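PDB 5D2K: 4-oxalocrotonate decarboxylase NahK from Pseudomonas putida, which catalyses the metal-assisted decarboxylation of (3E)-2-oxohex-3-enedioate to 2-oxopent-4-enoate and carbon dioxide in naphthalene degradation. Local coordinates for residues V66-Q80 and G234-V246. The protein carries 1 engineered substitution. Residues are numbered along the deposited sequence; the frame is centred on the assembly and turned at random.
With OOG (2-oxoadipic acid), chain D.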
ATOM      1  N   VAL A  66      -7.016   7.371  -6.270  1.00 10.02           N
ATOM      2  CA  VAL A  66      -6.355   8.558  -5.712  1.00 10.62           C
ATOM      3  C   VAL A  66      -4.890   8.340  -5.396  1.00 13.58           C
ATOM      4  O   VAL A  66      -4.235   9.247  -4.874  1.00 17.22           O
ATOM      5  CB  VAL A  66      -7.056   9.050  -4.434  1.00 10.99           C
ATOM      6  CG1 VAL A  66      -8.504   9.441  -4.739  1.00 13.61           C
ATOM      7  CG2 VAL A  66      -7.003   7.988  -3.323  1.00 13.27           C
ATOM      8  N   GLY A  67      -4.366   7.169  -5.741  1.00 11.17           N
ATOM      9  CA  GLY A  67      -2.941   6.925  -5.587  1.00 11.59           C
ATOM     10  C   GLY A  67      -2.510   5.492  -5.800  1.00 12.29           C
ATOM     11  O   GLY A  67      -3.300   4.649  -6.199  1.00 10.62           O
ATOM     12  N   LEU A  68      -1.237   5.227  -5.532  1.00  9.88           N
ATOM     13  CA  LEU A  68      -0.653   3.899  -5.637  1.00 10.33           C
ATOM     14  C   LEU A  68       0.105   3.587  -4.348  1.00 11.35           C
ATOM     15  O   LEU A  68       0.504   4.513  -3.637  1.00  9.85           O
ATOM     16  CB  LEU A  68       0.308   3.809  -6.833  1.00 10.89           C
ATOM     17  CG  LEU A  68      -0.278   4.085  -8.210  1.00 11.55           C
ATOM     18  CD1 LEU A  68       0.849   4.227  -9.233  1.00 12.87           C
ATOM     19  CD2 LEU A  68      -1.272   2.998  -8.612  1.00 13.48           C
ATOM     20  N   LYS A  69       0.298   2.303  -4.041  1.00 11.18           N
ATOM     21  CA  LYS A  69       1.137   1.921  -2.904  1.00 10.72           C
ATOM     22  C   LYS A  69       2.177   0.888  -3.312  1.00 14.03           C
ATOM     23  O   LYS A  69       1.963   0.086  -4.214  1.00 12.84           O
ATOM     24  CB  LYS A  69       0.310   1.402  -1.703  1.00 11.75           C
ATOM     25  CG  LYS A  69      -0.804   0.384  -1.988  1.00 18.44           C
ATOM     26  CD  LYS A  69      -0.361  -1.077  -1.907  1.00 20.04           C
ATOM     27  CE  LYS A  69       0.208  -1.464  -0.544  1.00 14.05           C
ATOM     28  NZ  LYS A  69      -0.738  -2.033   0.494  1.00 13.77           N
ATOM     29  N   MET A  70       3.333   0.969  -2.671  1.00 12.89           N
ATOM     30  CA  MET A  70       4.351  -0.071  -2.762  1.00 11.72           C
ATOM     31  C   MET A  70       4.309  -0.904  -1.501  1.00 11.27           C
ATOM     32  O   MET A  70       4.144  -0.361  -0.394  1.00 14.00           O
ATOM     33  CB  MET A  70       5.733   0.542  -2.958  1.00 11.28           C
ATOM     34  CG  MET A  70       5.962   1.043  -4.378  1.00 13.47           C
ATOM     35  SD  MET A  70       6.199  -0.291  -5.556  1.00 12.86           S
ATOM     36  CE  MET A  70       7.767  -0.936  -5.004  1.00 17.68           C
ATOM     37  N   GLY A  71       4.447  -2.214  -1.663  1.00 11.97           N
ATOM     38  CA  GLY A  71       4.438  -3.116  -0.528  1.00 14.95           C
ATOM     39  C   GLY A  71       5.640  -4.034  -0.500  1.00 16.42           C
ATOM     40  O   GLY A  71       6.257  -4.299  -1.542  1.00 12.42           O
ATOM     41  N   LEU A  72       5.953  -4.521   0.700  1.00 17.61           N
ATOM     42  CA  LEU A  72       7.068  -5.433   0.921  1.00 19.21           C
ATOM     43  C   LEU A  72       8.367  -4.799   0.440  1.00 16.63           C
ATOM     44  O   LEU A  72       9.099  -5.358  -0.376  1.00 16.16           O
ATOM     45  CB  LEU A  72       6.815  -6.769   0.227  1.00 19.65           C
ATOM     46  CG  LEU A  72       5.424  -7.329   0.564  1.00 24.29           C
ATOM     47  CD1 LEU A  72       5.207  -8.670  -0.091  1.00 23.64           C
ATOM     48  CD2 LEU A  72       5.198  -7.410   2.085  1.00 23.99           C
ATOM     49  N   THR A  73       8.641  -3.618   0.969  1.00 15.33           N
ATOM     50  CA  THR A  73       9.814  -2.850   0.582  1.00 12.10           C
ATOM     51  C   THR A  73      10.818  -2.759   1.724  1.00 14.98           C
ATOM     52  O   THR A  73      11.936  -2.301   1.540  1.00 16.74           O
ATOM     53  CB  THR A  73       9.437  -1.416   0.138  1.00 16.47           C
ATOM     54  OG1 THR A  73       8.721  -0.750   1.188  1.00 24.05           O
ATOM     55  CG2 THR A  73       8.572  -1.455  -1.110  1.00 18.75           C
ATOM     56  N   SER A  74      10.402  -3.174   2.911  1.00 21.12           N
ATOM     57  CA  SER A  74      11.266  -3.097   4.088  0.65 20.39           C
ATOM     58  C   SER A  74      11.582  -4.489   4.607  1.00 21.05           C
ATOM     59  O   SER A  74      10.796  -5.419   4.429  1.00 23.41           O
ATOM     60  CB  SER A  74      10.618  -2.255   5.198  0.65 21.11           C
ATOM     61  OG  SER A  74       9.515  -2.925   5.793  0.65 12.76           O
ATOM     62  N   TRP A  75      12.737  -4.626   5.248  1.00 19.64           N
ATOM     63  CA  TRP A  75      13.126  -5.907   5.814  1.00 21.37           C
ATOM     64  C   TRP A  75      12.048  -6.387   6.781  1.00 24.66           C
ATOM     65  O   TRP A  75      11.661  -7.559   6.768  1.00 22.50           O
ATOM     66  CB  TRP A  75      14.478  -5.792   6.525  1.00 22.74           C
ATOM     67  CG  TRP A  75      14.993  -7.098   7.039  1.00 28.51           C
ATOM     68  CD1 TRP A  75      15.821  -7.969   6.388  1.00 36.36           C
ATOM     69  CD2 TRP A  75      14.711  -7.687   8.314  1.00 31.59           C
ATOM     70  NE1 TRP A  75      16.072  -9.065   7.181  1.00 41.13           N
ATOM     71  CE2 TRP A  75      15.401  -8.917   8.369  1.00 32.98           C
ATOM     72  CE3 TRP A  75      13.942  -7.295   9.415  1.00 26.43           C
ATOM     73  CZ2 TRP A  75      15.344  -9.755   9.478  1.00 32.98           C
ATOM     74  CZ3 TRP A  75      13.882  -8.132  10.512  1.00 28.92           C
ATOM     75  CH2 TRP A  75      14.582  -9.345  10.538  1.00 36.16           C
ATOM     76  N   ALA A  76      11.553  -5.463   7.601  1.00 20.01           N
ATOM     77  CA  ALA A  76      10.568  -5.786   8.626  1.00 22.70           C
ATOM     78  C   ALA A  76       9.300  -6.370   8.011  1.00 21.43           C
ATOM     79  O   ALA A  76       8.784  -7.380   8.486  1.00 23.00           O
ATOM     80  CB  ALA A  76      10.242  -4.546   9.460  1.00 20.59           C
ATOM     81  N   LYS A  77       8.804  -5.742   6.949  1.00 19.27           N
ATOM     82  CA  LYS A  77       7.590  -6.223   6.293  1.00 17.98           C
ATOM     83  C   LYS A  77       7.828  -7.508   5.506  1.00 22.86           C
ATOM     84  O   LYS A  77       6.974  -8.395   5.484  1.00 25.45           O
ATOM     85  CB  LYS A  77       7.014  -5.143   5.374  1.00 20.90           C
ATOM     86  CG  LYS A  77       6.171  -4.118   6.123  1.00 19.52           C
ATOM     87  CD  LYS A  77       4.937  -4.779   6.708  1.00 24.46           C
ATOM     88  CE  LYS A  77       4.197  -5.562   5.627  1.00 28.52           C
ATOM     89  NZ  LYS A  77       2.779  -5.763   5.982  1.00 30.29           N
ATOM     90  N   MET A  78       8.988  -7.609   4.864  1.00 24.46           N
ATOM     91  CA  MET A  78       9.374  -8.846   4.189  1.00 24.57           C
ATOM     92  C   MET A  78       9.416 -10.012   5.168  1.00 27.47           C
ATOM     93  O   MET A  78       8.894 -11.094   4.881  1.00 31.62           O
ATOM     94  CB  MET A  78      10.735  -8.691   3.511  1.00 21.44           C
ATOM     95  CG  MET A  78      10.696  -7.838   2.259  1.00 26.94           C
ATOM     96  SD  MET A  78      12.328  -7.669   1.512  1.00 25.85           S
ATOM     97  CE  MET A  78      11.993  -6.509   0.191  1.00 26.67           C
ATOM     98  N   ALA A  79      10.034  -9.782   6.324  1.00 20.41           N
ATOM     99  CA  ALA A  79      10.165 -10.812   7.352  1.00 25.24           C
ATOM    100  C   ALA A  79       8.805 -11.230   7.905  1.00 36.13           C
ATOM    101  O   ALA A  79       8.518 -12.422   8.049  1.00 30.42           O
ATOM    102  CB  ALA A  79      11.066 -10.325   8.481  1.00 22.99           C
ATOM    103  N   GLN A  80       7.970 -10.242   8.208  1.00 29.76           N
ATOM    104  CA  GLN A  80       6.665 -10.505   8.803  1.00 32.14           C
ATOM    105  C   GLN A  80       5.772 -11.343   7.889  1.00 37.81           C
ATOM    106  O   GLN A  80       5.073 -12.249   8.349  1.00 35.08           O
ATOM    107  CB  GLN A  80       5.964  -9.188   9.153  1.00 32.13           C
ATOM    108  CG  GLN A  80       4.533  -9.378   9.637  1.00 32.01           C
ATOM    109  CD  GLN A  80       3.839  -8.071   9.952  1.00 36.75           C
ATOM    110  OE1 GLN A  80       3.989  -7.077   9.233  1.00 26.52           O
ATOM    111  NE2 GLN A  80       3.073  -8.062  11.038  1.00 27.37           N
ATOM    112  N   GLY A 234       1.239  14.299 -10.373  1.00 11.12           N
ATOM    113  CA  GLY A 234       0.150  14.510  -9.436  1.00 14.35           C
ATOM    114  C   GLY A 234      -0.298  13.259  -8.711  1.00 15.71           C
ATOM    115  O   GLY A 234      -1.361  13.249  -8.095  1.00 17.23           O
ATOM    116  N   THR A 235       0.507  12.203  -8.776  1.00 13.17           N
ATOM    117  CA  THR A 235       0.153  10.943  -8.140  1.00 11.61           C
ATOM    118  C   THR A 235       0.620  10.874  -6.686  1.00 10.45           C
ATOM    119  O   THR A 235       1.762  11.205  -6.368  1.00 10.83           O
ATOM    120  CB  THR A 235       0.738   9.744  -8.921  1.00 12.35           C
ATOM    121  OG1 THR A 235       0.277   9.799 -10.283  1.00 13.22           O
ATOM    122  CG2 THR A 235       0.316   8.402  -8.299  1.00 12.51           C
ATOM    123  N   PHE A 236      -0.287  10.427  -5.824  1.00 10.50           N
ATOM    124  CA  PHE A 236       0.003  10.136  -4.418  1.00  8.62           C
ATOM    125  C   PHE A 236       0.545   8.715  -4.331  1.00  8.37           C
ATOM    126  O   PHE A 236      -0.080   7.785  -4.831  1.00 10.91           O
ATOM    127  CB  PHE A 236      -1.277  10.321  -3.591  1.00 10.05           C
ATOM    128  CG  PHE A 236      -1.184   9.902  -2.142  1.00 10.24           C
ATOM    129  CD1 PHE A 236      -0.711  10.775  -1.179  1.00 11.38           C
ATOM    130  CD2 PHE A 236      -1.680   8.679  -1.733  1.00 14.03           C
ATOM    131  CE1 PHE A 236      -0.688  10.405   0.163  1.00 13.54           C
ATOM    132  CE2 PHE A 236      -1.656   8.307  -0.393  1.00 13.67           C
ATOM    133  CZ  PHE A 236      -1.152   9.173   0.549  1.00 13.18           C
ATOM    134  N   ILE A 237       1.723   8.559  -3.719  1.00  7.75           N
ATOM    135  CA  ILE A 237       2.381   7.252  -3.595  1.00  8.77           C
ATOM    136  C   ILE A 237       2.743   6.929  -2.154  1.00  9.58           C
ATOM    137  O   ILE A 237       3.517   7.655  -1.529  1.00 10.10           O
ATOM    138  CB  ILE A 237       3.687   7.181  -4.429  1.00  8.49           C
ATOM    139  CG1 ILE A 237       3.449   7.615  -5.874  1.00  8.68           C
ATOM    140  CG2 ILE A 237       4.306   5.776  -4.358  1.00 12.32           C
ATOM    141  CD1 ILE A 237       4.752   7.766  -6.650  1.00 11.07           C
ATOM    142  N   MET A 238       2.222   5.821  -1.638  1.00  8.07           N
ATOM    143  CA  MET A 238       2.618   5.330  -0.316  1.00 10.08           C
ATOM    144  C   MET A 238       3.809   4.406  -0.501  1.00  9.56           C
ATOM    145  O   MET A 238       3.689   3.390  -1.183  1.00 12.51           O
ATOM    146  CB  MET A 238       1.462   4.592   0.363  1.00 13.52           C
ATOM    147  CG  MET A 238       0.254   5.464   0.607  1.00 12.65           C
ATOM    148  SD  MET A 238      -1.036   4.596   1.538  1.00 15.28           S
ATOM    149  CE  MET A 238      -0.137   3.970   2.904  1.00 12.84           C
ATOM    150  N   THR A 239       4.956   4.736   0.092  1.00  9.25           N
ATOM    151  CA  THR A 239       6.188   4.085  -0.347  1.00  8.91           C
ATOM    152  C   THR A 239       6.528   2.790   0.373  1.00 10.07           C
ATOM    153  O   THR A 239       7.432   2.074  -0.061  1.00  9.60           O
ATOM    154  CB  THR A 239       7.408   5.053  -0.245  1.00  8.00           C
ATOM    155  OG1 THR A 239       7.608   5.477   1.109  1.00 10.07           O
ATOM    156  CG2 THR A 239       7.207   6.287  -1.150  1.00 10.15           C
ATOM    157  N   GLY A 240       5.792   2.452   1.440  1.00  8.86           N
ATOM    158  CA  GLY A 240       5.992   1.172   2.115  1.00  8.62           C
ATOM    159  C   GLY A 240       6.036   1.220   3.637  1.00 10.76           C
ATOM    160  O   GLY A 240       6.418   2.214   4.244  1.00 10.85           O
ATOM    161  N   GLY A 241       5.627   0.121   4.257  1.00 12.96           N
ATOM    162  CA  GLY A 241       5.621   0.042   5.708  1.00 11.62           C
ATOM    163  C   GLY A 241       7.035   0.112   6.233  1.00 12.69           C
ATOM    164  O   GLY A 241       7.907  -0.675   5.833  1.00 17.59           O
ATOM    165  N   ILE A 242       7.271   1.067   7.121  1.00 10.35           N
ATOM    166  CA  ILE A 242       8.600   1.261   7.675  1.00 16.24           C
ATOM    167  C   ILE A 242       8.849   0.190   8.739  1.00 21.62           C
ATOM    168  O   ILE A 242       9.971  -0.301   8.896  1.00 23.61           O
ATOM    169  CB  ILE A 242       8.755   2.692   8.216  1.00 13.64           C
ATOM    170  CG1 ILE A 242       8.839   3.667   7.031  1.00 14.80           C
ATOM    171  CG2 ILE A 242      10.015   2.826   9.067  1.00 17.18           C
ATOM    172  CD1 ILE A 242       8.617   5.135   7.361  1.00 15.69           C
ATOM    173  N   THR A 243       7.786  -0.219   9.422  1.00 20.78           N
ATOM    174  CA  THR A 243       7.893  -1.236  10.463  1.00 22.30           C
ATOM    175  C   THR A 243       6.949  -2.393  10.202  1.00 24.38           C
ATOM    176  O   THR A 243       6.149  -2.359   9.267  1.00 17.53           O
ATOM    177  CB  THR A 243       7.552  -0.677  11.851  1.00 23.38           C
ATOM    178  OG1 THR A 243       6.134  -0.509  11.958  1.00 25.36           O
ATOM    179  CG2 THR A 243       8.236   0.650  12.096  1.00 19.56           C
ATOM    180  N   ALA A 244       7.017  -3.404  11.062  1.00 20.43           N
ATOM    181  CA  ALA A 244       6.037  -4.468  11.038  1.00 20.82           C
ATOM    182  C   ALA A 244       4.647  -3.897  11.303  1.00 14.91           C
ATOM    183  O   ALA A 244       4.483  -2.920  12.037  1.00 15.98           O
ATOM    184  CB  ALA A 244       6.382  -5.539  12.063  1.00 20.21           C
ATOM    185  N   ALA A 245       3.655  -4.518  10.690  1.00 14.82           N
ATOM    186  CA  ALA A 245       2.261  -4.134  10.860  1.00 15.02           C
ATOM    187  C   ALA A 245       1.711  -4.614  12.212  1.00 15.69           C
ATOM    188  O   ALA A 245       2.142  -5.643  12.740  1.00 16.73           O
ATOM    189  CB  ALA A 245       1.441  -4.686   9.713  1.00 15.22           C
ATOM    190  N   VAL A 246       0.772  -3.853  12.769  1.00 13.59           N
ATOM    191  CA  VAL A 246       0.234  -4.102  14.107  1.00 11.06           C
ATOM    192  C   VAL A 246      -1.283  -4.256  14.042  1.00 12.34           C
ATOM    193  O   VAL A 246      -1.965  -3.413  13.470  1.00 12.82           O
ATOM    194  CB  VAL A 246       0.605  -2.955  15.051  1.00 12.55           C
ATOM    195  CG1 VAL A 246      -0.147  -3.048  16.374  1.00 19.73           C
ATOM    196  CG2 VAL A 246       2.128  -2.915  15.269  1.00 16.00           C
TER
HETATM  197  C2  OOG D 302       0.815  -6.728   1.809  1.00 22.99           C
HETATM  198  C3  OOG D 302       0.852  -5.213   1.909  1.00 26.41           C
HETATM  199  C4  OOG D 302       2.279  -4.714   1.999  1.00 22.44           C
HETATM  200  C6  OOG D 302       3.606  -2.658   2.900  1.00 17.49           C
HETATM  201  O4  OOG D 302       3.641  -1.437   3.181  1.00 16.59           O
HETATM  202  O3  OOG D 302       4.607  -3.392   3.100  1.00 20.41           O
HETATM  203  C5  OOG D 302       2.335  -3.240   2.334  1.00 16.99           C
HETATM  204  C1  OOG D 302       0.589  -7.335   3.179  1.00 30.42           C
HETATM  205  O1  OOG D 302      -0.455  -8.008   3.424  1.00 26.12           O
HETATM  206  O2  OOG D 302       1.457  -7.168   4.076  1.00 31.38           O
HETATM  207  O5  OOG D 302       1.396  -2.492   2.166  1.00 13.72           O
HETATM  208  O   HOH W   1      -2.861  10.235  -7.098  1.00 25.29           O
HETATM  209  O   HOH W   2       7.108  -2.482   3.250  1.00 20.10           O
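Leu68 and Met70 lock strand 66-71 to strand 236-238 in parallel, the axes 4.6 Å apart at 22°. Leu68 N donates to Phe236 O, Leu68 O accepts from Met238 N, and Met70 N donates to Met238 O, the last with an N-H...O angle of 172°. Gly67 suits its place because any CB would strike Phe236 O. On one sheet face Lys69 and Met238 touch through their CB atoms, 4.0 Å apart. Beyond the strands, Ser74 N-caps helix 75-80: in one of its two conformers, OG accepts from Lys77 N and donates to Gly241 O (2.8 Å), tying the helix start to the Gly240-Gly241 backbone. This junction forms part of the 2-oxoadipate pocket of the FAH-type fold, near the magnesium ion. Lys69 NZ donates to ligand O5 and Lys77 NZ to O2, each at 2.7 Å, with Glu147 and Glu114, both magnesium ligands, as respective salt-bridge partners. Gly241 N donates to O4; a CB on Gly241 would press on Lys77 CG. Gln80, extended from chi1 (174°) onward, brings its amide to Ala245: Gln80 OE1 accepts from Ala245 N (3.0 Å) and Gln80 NE2 donates to Ala245 O (3.1 Å). A leucine here would probably leave both Ala245 backbone groups without these partners, loosening helix 75-80 from residues 244-245.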